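Glyoxylate reductase (Paecilomyces sp. J18, PDB 3WNV) reduces glyoxylate to glycolate, probably with a nicotinamide cofactor held by its Rossmann-type domain, as in other D-isomer-specific 2-hydroxyacid dehydrogenases. Local coordinates at residues G154-I159 with N179-N184; S208-L213 with V238-A243. One frame throughout, in Å; residues are numbered along the deposited sequence.

Contact 1 of 2, residues G154-I159 with N179-N184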
loop_
_atom_site.group_PDB
_atom_site.type_symbol
_atom_site.label_atom_id
_atom_site.label_comp_id
_atom_site.label_asym_id
_atom_site.label_seq_id
_atom_site.Cartn_x
_atom_site.Cartn_y
_atom_site.Cartn_z
ATOM N N GLY A 154 -20.553 -5.439 -17.909
ATOM C CA GLY A 154 -20.471 -4.589 -19.083
ATOM C C GLY A 154 -19.785 -3.247 -18.887
ATOM O O GLY A 154 -19.663 -2.484 -19.846
ATOM N N LYS A 155 -19.355 -2.942 -17.665
ATOM C CA LYS A 155 -18.755 -1.647 -17.399
ATOM C C LYS A 155 -17.237 -1.700 -17.496
ATOM O O LYS A 155 -16.635 -2.750 -17.352
ATOM C CB LYS A 155 -19.155 -1.150 -16.015
ATOM C CG LYS A 155 -20.665 -0.833 -15.914
ATOM C CD LYS A 155 -20.977 -0.062 -14.650
ATOM C CE LYS A 155 -22.320 0.634 -14.806
ATOM N NZ LYS A 155 -23.367 -0.353 -15.200
ATOM N N THR A 156 -16.618 -0.538 -17.672
ATOM C CA THR A 156 -15.146 -0.449 -17.765
ATOM C C THR A 156 -14.439 -0.162 -16.427
ATOM O O THR A 156 -14.732 0.847 -15.731
ATOM C CB THR A 156 -14.755 0.608 -18.833
ATOM O OG1 THR A 156 -15.290 0.180 -20.077
ATOM C CG2 THR A 156 -13.248 0.716 -18.988
ATOM N N LEU A 157 -13.579 -1.102 -16.021
ATOM C CA LEU A 157 -12.634 -0.877 -14.938
ATOM C C LEU A 157 -11.355 -0.259 -15.507
ATOM O O LEU A 157 -10.688 -0.842 -16.381
ATOM C CB LEU A 157 -12.296 -2.193 -14.201
ATOM C CG LEU A 157 -11.216 -1.978 -13.123
ATOM C CD1 LEU A 157 -11.753 -1.015 -12.039
ATOM C CD2 LEU A 157 -10.820 -3.300 -12.445
ATOM N N GLY A 158 -11.026 0.939 -15.032
ATOM C CA GLY A 158 -9.764 1.583 -15.398
ATOM C C GLY A 158 -8.772 1.497 -14.245
ATOM O O GLY A 158 -9.111 1.721 -13.073
ATOM N N ILE A 159 -7.544 1.117 -14.566
ATOM C CA ILE A 159 -6.507 0.897 -13.550
ATOM C C ILE A 159 -5.323 1.828 -13.876
ATOM O O ILE A 159 -4.665 1.711 -14.918
ATOM C CB ILE A 159 -6.046 -0.594 -13.502
ATOM C CG1 ILE A 159 -7.208 -1.524 -13.129
ATOM C CG2 ILE A 159 -4.839 -0.799 -12.539
ATOM C CD1 ILE A 159 -6.853 -3.018 -13.196
ATOM N N ASN A 179 -14.898 -4.870 -18.476
ATOM C CA ASN A 179 -13.851 -4.685 -19.475
ATOM C C ASN A 179 -12.735 -3.920 -18.784
ATOM O O ASN A 179 -12.985 -3.059 -17.929
ATOM C CB ASN A 179 -14.365 -3.840 -20.630
ATOM C CG ASN A 179 -15.523 -4.473 -21.319
ATOM O OD1 ASN A 179 -16.555 -3.837 -21.528
ATOM N ND2 ASN A 179 -15.377 -5.745 -21.666
ATOM N N ILE A 180 -11.502 -4.219 -19.138
ATOM C CA ILE A 180 -10.378 -3.663 -18.361
ATOM C C ILE A 180 -9.525 -2.752 -19.229
ATOM O O ILE A 180 -9.096 -3.145 -20.319
ATOM C CB ILE A 180 -9.464 -4.755 -17.789
ATOM C CG1 ILE A 180 -10.289 -5.895 -17.199
ATOM C CG2 ILE A 180 -8.464 -4.156 -16.767
ATOM C CD1 ILE A 180 -11.157 -5.466 -15.966
ATOM N N ILE A 181 -9.299 -1.530 -18.765
ATOM C CA ILE A 181 -8.324 -0.641 -19.410
ATOM C C ILE A 181 -7.306 -0.167 -18.378
ATOM O O ILE A 181 -7.570 -0.178 -17.175
ATOM C CB ILE A 181 -8.968 0.586 -20.106
ATOM C CG1 ILE A 181 -9.747 1.442 -19.087
ATOM C CG2 ILE A 181 -9.886 0.120 -21.228
ATOM C CD1 ILE A 181 -10.310 2.767 -19.727
ATOM N N TYR A 182 -6.145 0.277 -18.842
ATOM C CA TYR A 182 -5.129 0.731 -17.902
ATOM C C TYR A 182 -4.175 1.730 -18.514
ATOM O O TYR A 182 -3.996 1.802 -19.737
ATOM C CB TYR A 182 -4.323 -0.454 -17.353
ATOM C CG TYR A 182 -3.197 -0.887 -18.289
ATOM C CD1 TYR A 182 -3.459 -1.678 -19.415
ATOM C CD2 TYR A 182 -1.876 -0.518 -18.042
ATOM C CE1 TYR A 182 -2.420 -2.073 -20.298
ATOM C CE2 TYR A 182 -0.842 -0.928 -18.905
ATOM C CZ TYR A 182 -1.126 -1.704 -20.016
ATOM O OH TYR A 182 -0.081 -2.098 -20.848
ATOM N N HIS A 183 -3.524 2.480 -17.634
ATOM C CA HIS A 183 -2.446 3.365 -18.051
ATOM C C HIS A 183 -1.264 3.241 -17.101
ATOM O O HIS A 183 -1.400 3.388 -15.880
ATOM C CB HIS A 183 -2.886 4.826 -18.105
ATOM C CG HIS A 183 -1.765 5.754 -18.480
ATOM N ND1 HIS A 183 -1.249 5.806 -19.757
ATOM C CD2 HIS A 183 -0.999 6.588 -17.729
ATOM C CE1 HIS A 183 -0.249 6.677 -19.792
ATOM N NE2 HIS A 183 -0.071 7.154 -18.580
ATOM N N ASN A 184 -0.114 2.943 -17.681
ATOM C CA ASN A 184 1.157 3.037 -16.979
ATOM C C ASN A 184 1.962 3.993 -17.830
ATOM O O ASN A 184 1.629 4.193 -18.994
ATOM C CB ASN A 184 1.868 1.681 -16.976
ATOM C CG ASN A 184 1.261 0.709 -16.007
ATOM O OD1 ASN A 184 0.111 0.894 -15.538
ATOM N ND2 ASN A 184 2.033 -0.336 -15.673
HETATM O O HOH W 1 -17.537 -1.091 -20.999
#
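The first beta-alpha-beta unit of the nucleotide-binding domain closes where strand 156-159 meets strand 179-183, Thr156 beside Asn179 and Ile159 beside Tyr182, in parallel register. Five backbone hydrogen bonds zip the pair from Asn179 N to Lys155 O at one end to His183 N to Ile159 O (3.0 Å) at the other. The straightest runs from Ile181 N to Leu157 O, with an N-H...O angle of 172°.

Beneath the helix 164-175, Leu157 and Ile180 lie side by side and point the same way. Ile180 CD1 reaches Leu157 CB at 3.9 Å, because chi1 of -44° sets CG1 beside its own backbone N and chi2 of -64° folds the tip back toward the neighbouring strand. Its other branch, CG2, meets Ile159 CD1 at 4.1 Å, so one branched residue meets two neighbours across the pair, and its side chain also touches Ala170 and Arg174 of the helix. An alanine here would probably lose the CD1 contact with Leu157 and the CG2 contact with Ile159, opening a gap between strand and helix.

On the other face Thr156 CG2 presses on Ile181 CG1 at 3.6 Å, the two side chains crossing at about a right angle. Gly158 lets that CG1 lie close over its backbone, and Ser208 OG packs against its CA. Thr156 OG1 donates to a water at 2.7 Å; the water in turn donates to Gly154 O and Asn179 OD1, a polar finish suited to the more open strand start. The whole is a beta-alpha-beta crossover, the recurring unit of the Rossmann fold.

Contact 2 of 2, residues S208-L213 with V238-A243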
loop_
_atom_site.group_PDB
_atom_site.type_symbol
_atom_site.label_atom_id
_atom_site.label_comp_id
_atom_site.label_asym_id
_atom_site.label_seq_id
_atom_site.Cartn_x
_atom_site.Cartn_y
_atom_site.Cartn_z
ATOM N N SER A 208 -13.200 5.251 -17.942
ATOM C CA SER A 208 -13.462 4.394 -16.803
ATOM C C SER A 208 -14.846 4.612 -16.165
ATOM O O SER A 208 -15.201 5.753 -15.779
ATOM C CB SER A 208 -12.416 4.666 -15.702
ATOM O OG SER A 208 -11.137 4.510 -16.229
ATOM N N ASP A 209 -15.622 3.534 -16.018
ATOM C CA ASP A 209 -16.799 3.609 -15.140
ATOM C C ASP A 209 -16.431 3.505 -13.662
ATOM O O ASP A 209 -17.033 4.160 -12.777
ATOM C CB ASP A 209 -17.798 2.528 -15.528
ATOM C CG ASP A 209 -18.283 2.724 -16.935
ATOM O OD1 ASP A 209 -18.887 3.790 -17.190
ATOM O OD2 ASP A 209 -17.995 1.873 -17.815
ATOM N N VAL A 210 -15.453 2.650 -13.397
ATOM C CA VAL A 210 -14.843 2.504 -12.083
ATOM C C VAL A 210 -13.365 2.812 -12.298
ATOM O O VAL A 210 -12.710 2.219 -13.185
ATOM C CB VAL A 210 -15.004 1.062 -11.514
ATOM C CG1 VAL A 210 -14.166 0.882 -10.235
ATOM C CG2 VAL A 210 -16.484 0.773 -11.186
ATOM N N PHE A 211 -12.849 3.763 -11.532
ATOM C CA PHE A 211 -11.456 4.191 -11.710
ATOM C C PHE A 211 -10.640 3.786 -10.501
ATOM O O PHE A 211 -10.912 4.238 -9.391
ATOM C CB PHE A 211 -11.421 5.715 -11.908
ATOM C CG PHE A 211 -10.050 6.261 -12.172
ATOM C CD1 PHE A 211 -9.156 6.501 -11.122
ATOM C CD2 PHE A 211 -9.646 6.509 -13.503
ATOM C CE1 PHE A 211 -7.857 6.996 -11.388
ATOM C CE2 PHE A 211 -8.382 7.018 -13.762
ATOM C CZ PHE A 211 -7.485 7.258 -12.696
ATOM N N SER A 212 -9.587 3.005 -10.693
ATOM C CA SER A 212 -8.794 2.531 -9.526
ATOM C C SER A 212 -7.304 2.793 -9.718
ATOM O O SER A 212 -6.813 2.919 -10.852
ATOM C CB SER A 212 -9.019 1.039 -9.283
ATOM O OG SER A 212 -8.343 0.302 -10.303
ATOM N N LEU A 213 -6.565 2.911 -8.620
ATOM C CA LEU A 213 -5.159 3.264 -8.786
ATOM C C LEU A 213 -4.227 2.426 -7.930
ATOM O O LEU A 213 -4.577 2.074 -6.804
ATOM C CB LEU A 213 -4.919 4.777 -8.550
ATOM C CG LEU A 213 -5.518 5.626 -7.408
ATOM C CD1 LEU A 213 -4.856 7.035 -7.499
ATOM C CD2 LEU A 213 -7.008 5.816 -7.498
ATOM N N VAL A 238 -17.164 5.967 -10.309
ATOM C CA VAL A 238 -16.898 5.446 -8.984
ATOM C C VAL A 238 -15.383 5.276 -8.869
ATOM O O VAL A 238 -14.731 4.703 -9.765
ATOM C CB VAL A 238 -17.593 4.094 -8.781
ATOM C CG1 VAL A 238 -17.074 3.412 -7.494
ATOM C CG2 VAL A 238 -19.094 4.281 -8.735
ATOM N N ILE A 239 -14.823 5.779 -7.787
ATOM C CA ILE A 239 -13.355 5.712 -7.595
ATOM C C ILE A 239 -12.987 4.751 -6.480
ATOM O O ILE A 239 -13.536 4.842 -5.400
ATOM C CB ILE A 239 -12.749 7.126 -7.332
ATOM C CG1 ILE A 239 -12.932 8.042 -8.540
ATOM C CG2 ILE A 239 -11.267 7.034 -6.936
ATOM C CD1 ILE A 239 -12.707 9.500 -8.246
ATOM N N VAL A 240 -12.041 3.847 -6.745
ATOM C CA VAL A 240 -11.520 2.925 -5.714
ATOM C C VAL A 240 -10.049 3.161 -5.488
ATOM O O VAL A 240 -9.299 3.318 -6.459
ATOM C CB VAL A 240 -11.754 1.477 -6.146
ATOM C CG1 VAL A 240 -11.039 0.475 -5.215
ATOM C CG2 VAL A 240 -13.260 1.158 -6.236
ATOM N N ASN A 241 -9.638 3.182 -4.219
ATOM C CA ASN A 241 -8.243 3.322 -3.860
ATOM C C ASN A 241 -7.873 2.426 -2.730
ATOM O O ASN A 241 -8.352 2.586 -1.659
ATOM C CB ASN A 241 -7.969 4.771 -3.448
ATOM C CG ASN A 241 -6.510 5.123 -3.450
ATOM O OD1 ASN A 241 -5.704 4.336 -3.852
ATOM N ND2 ASN A 241 -6.201 6.325 -3.050
ATOM N N THR A 242 -7.002 1.489 -2.994
ATOM C CA THR A 242 -6.424 0.669 -1.977
ATOM C C THR A 242 -4.910 0.894 -1.822
ATOM O O THR A 242 -4.272 0.183 -1.139
ATOM C CB THR A 242 -6.691 -0.804 -2.208
ATOM O OG1 THR A 242 -6.160 -1.134 -3.458
ATOM C CG2 THR A 242 -8.157 -1.096 -2.223
ATOM N N ALA A 243 -4.399 1.913 -2.485
ATOM C CA ALA A 243 -2.956 2.139 -2.608
ATOM C C ALA A 243 -2.415 3.074 -1.535
ATOM O O ALA A 243 -1.977 2.628 -0.476
ATOM C CB ALA A 243 -2.597 2.655 -4.031
#
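Leu213 is turned in against the carboxamide of Asn241, an unusual partner for a leucine because the same amide also shapes an Asx turn. Leu213 carries CG in the crowded position between its backbone N and carbonyl carbon (chi1 44°), which swings the isobutyl group toward the partner strand. Its CD2 comes to 3.5 Å from Val240 O, and its CG lies 3.8 Å from Asn241 OD1, an apolar branch laid against a polar group.

That carboxamide is already engaged. Asn241 OD1 accepts from Ala243 N at 3.1 Å, closing the Asx turn, with the N-H arriving from above the amide plane, 48° out of it. Asn241 ND2 bonds to the backbone O of Arg244, so both ends of the amide hold the chain as it leaves the strand, a task for which asparagine, with an acceptor and a donor on one short stem, is well suited.

Earlier in the strands the pairing is regular. Phe211 N donates to Val238 O at 2.7 Å, and Val240 N to Phe211 O is the last hydrogen bond between the two segments. Beta-branched valines suit this extended backbone: Val210 CG1 meets Val240 CG2 at 4.1 Å on the face covered by helix 112-127. Ser212 shares that face, its CB 4.2 Å from Val240 CB, while its buried hydroxyl bonds to Gly158 O.

The chemistry thus changes along the strands, from a charged start, where Asp209 is salt-bridged to Lys234, through an apolar, backbone-paired middle, to an end where a leucine packs on an asparagine amide whose bonds at oxygen and nitrogen probably fix the course of the turn.

In the fold
From the N terminus, the chain passes through a separate five-stranded parallel sheet before entering the seven-stranded sheet at strand 156-160. Contact 1 closes the first loop, after helix 164-175 has brought the chain back alongside as strand 179-183. The chain then adds the edge strand 197-198 and crosses by helix 201-207 to the other flank of strand 156-160, where contact 2 opens; it closes when strand 237-241 follows helix 227-232. The two loops are therefore in series, neither nested nor crossed. Their centres lie 10 Å apart, and strands 156-160 and 210-213 are neighbours that join them into one continuous sheet.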